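Local coordinates for biofilm-associated surface protein (Staphylococcus aureus, PDB 7C7U) that is a cell wall-anchored surface protein of the bacterium that takes part in biofilm formation, probably by forming functional amyloid, and carries several bound calcium ions, at residues A[522-527]-A[544-549]. Residues are numbered along the deposited sequence; the frame is centred on the assembly and turned at random.
Sequences PAPSIN and STVTVT
Pro-524 and Ile-526 lie over Val-546 and Val-548 in the core of a small beta sandwich near the C-terminal end of the chain, whose two facing antiparallel sheets hold strand 525-526 at one margin and strand 545-550 in the interior of the other. The contact is wholly apolar: no hydrogen bond crosses it, and all four residues are buried, each side chain leaving its backbone toward the opposing segment. The two backbones stay well apart, the CA atoms of Pro-524 and Val-546 being 7.1 Å from each other and those of Ile-526 and Val-548 8.5 Å, spacings filled by side chains.

The proline pair is the tighter of the two. Both methyls of Val-546 reach the ring of Pro-524: CG1, anti to the backbone N (chi1 -179°), meets ring atom CG of Pro-524 at 3.9 Å, while CG2 of Val-546 approaches CB of Pro-524 at 4.0 Å. The two side chains pass alongside one another, pointing in opposite directions. Ser-584 and Ala-586 of strand 581-588 also touch this ring, and Val-538 packs against both Val-546 and Val-548, extending the apolar layer.

Backbone pairing is made within each sheet: Ser-525 bonds with Asn-539, and Val-546 with Val-559. The side chain of Ser-525 leaves its backbone away from 544-549, and its OG is hydrogen-bonded to Asn-539 ND2; Thr-545 OG1 bonds to Thr-560 OG1. The hydroxyls of these residues flanking the apolar pairs thus have partners within their own sheets. Ile-526 meets the facing strand at the far end of its chain, which is extended about CB-CG1 (chi2 164°) and brings CD1 to 4.3 Å from CG1 of Val-548.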
# COMPACT_ATOMS: atom_id res chain seq x y z
N PRO A 522 -29.45 22.66 -28.44
CA PRO A 522 -28.74 22.65 -27.16
C PRO A 522 -27.27 22.99 -27.33
O PRO A 522 -26.69 22.88 -28.42
CB PRO A 522 -28.93 21.21 -26.66
CG PRO A 522 -29.08 20.40 -27.89
CD PRO A 522 -29.82 21.30 -28.89
N ALA A 523 -26.66 23.41 -26.23
CA ALA A 523 -25.23 23.66 -26.23
C ALA A 523 -24.49 22.35 -26.52
O ALA A 523 -24.94 21.28 -26.11
CB ALA A 523 -24.78 24.23 -24.88
N PRO A 524 -23.40 22.39 -27.29
CA PRO A 524 -22.58 21.19 -27.44
C PRO A 524 -21.73 20.95 -26.20
O PRO A 524 -21.91 21.65 -25.19
CB PRO A 524 -21.72 21.51 -28.67
CG PRO A 524 -21.60 23.01 -28.64
CD PRO A 524 -22.88 23.53 -28.06
N SER A 525 -20.83 19.97 -26.24
CA SER A 525 -19.87 19.73 -25.17
C SER A 525 -18.53 19.32 -25.77
O SER A 525 -18.45 18.89 -26.93
CB SER A 525 -20.34 18.66 -24.17
OG SER A 525 -20.51 17.39 -24.79
N ILE A 526 -17.46 19.47 -24.98
CA ILE A 526 -16.10 19.13 -25.39
C ILE A 526 -15.59 18.03 -24.47
O ILE A 526 -15.70 18.13 -23.25
CB ILE A 526 -15.17 20.36 -25.32
CG1 ILE A 526 -15.77 21.53 -26.10
CG2 ILE A 526 -13.79 20.03 -25.87
CD1 ILE A 526 -15.13 22.86 -25.78
N ASN A 527 -15.03 16.98 -25.06
CA ASN A 527 -14.40 15.94 -24.26
C ASN A 527 -13.06 16.44 -23.71
O ASN A 527 -12.44 17.33 -24.30
CB ASN A 527 -14.19 14.66 -25.07
CG ASN A 527 -15.49 13.94 -25.37
OD1 ASN A 527 -16.55 14.28 -24.86
ND2 ASN A 527 -15.40 12.90 -26.20
N SER A 544 -25.74 19.68 -36.66
CA SER A 544 -25.24 20.97 -36.21
C SER A 544 -23.74 21.07 -36.47
O SER A 544 -23.02 20.07 -36.47
CB SER A 544 -25.53 21.18 -34.72
OG SER A 544 -24.67 20.39 -33.91
N THR A 545 -23.28 22.29 -36.68
CA THR A 545 -21.85 22.55 -36.83
C THR A 545 -21.34 23.17 -35.54
O THR A 545 -21.86 24.18 -35.07
CB THR A 545 -21.59 23.46 -38.03
OG1 THR A 545 -21.99 22.79 -39.23
CG2 THR A 545 -20.11 23.80 -38.13
N VAL A 546 -20.31 22.55 -34.97
CA VAL A 546 -19.73 22.95 -33.69
C VAL A 546 -18.39 23.62 -33.94
O VAL A 546 -17.54 23.07 -34.66
CB VAL A 546 -19.57 21.75 -32.74
CG1 VAL A 546 -19.00 22.20 -31.39
CG2 VAL A 546 -20.89 21.05 -32.55
N THR A 547 -18.19 24.78 -33.33
CA THR A 547 -16.96 25.56 -33.45
C THR A 547 -16.34 25.74 -32.07
O THR A 547 -17.04 26.12 -31.12
CB THR A 547 -17.25 26.92 -34.09
OG1 THR A 547 -17.92 26.72 -35.35
CG2 THR A 547 -15.96 27.70 -34.32
N VAL A 548 -15.05 25.45 -31.96
CA VAL A 548 -14.33 25.49 -30.69
C VAL A 548 -13.38 26.68 -30.70
O VAL A 548 -12.61 26.85 -31.65
CB VAL A 548 -13.56 24.18 -30.42
CG1 VAL A 548 -12.83 24.27 -29.09
CG2 VAL A 548 -14.52 22.99 -30.43
N THR A 549 -13.43 27.48 -29.64
CA THR A 549 -12.56 28.63 -29.48
C THR A 549 -11.88 28.56 -28.12
O THR A 549 -12.41 27.96 -27.18
CB THR A 549 -13.33 29.96 -29.61
OG1 THR A 549 -14.19 30.13 -28.48
CG2 THR A 549 -14.17 29.99 -30.89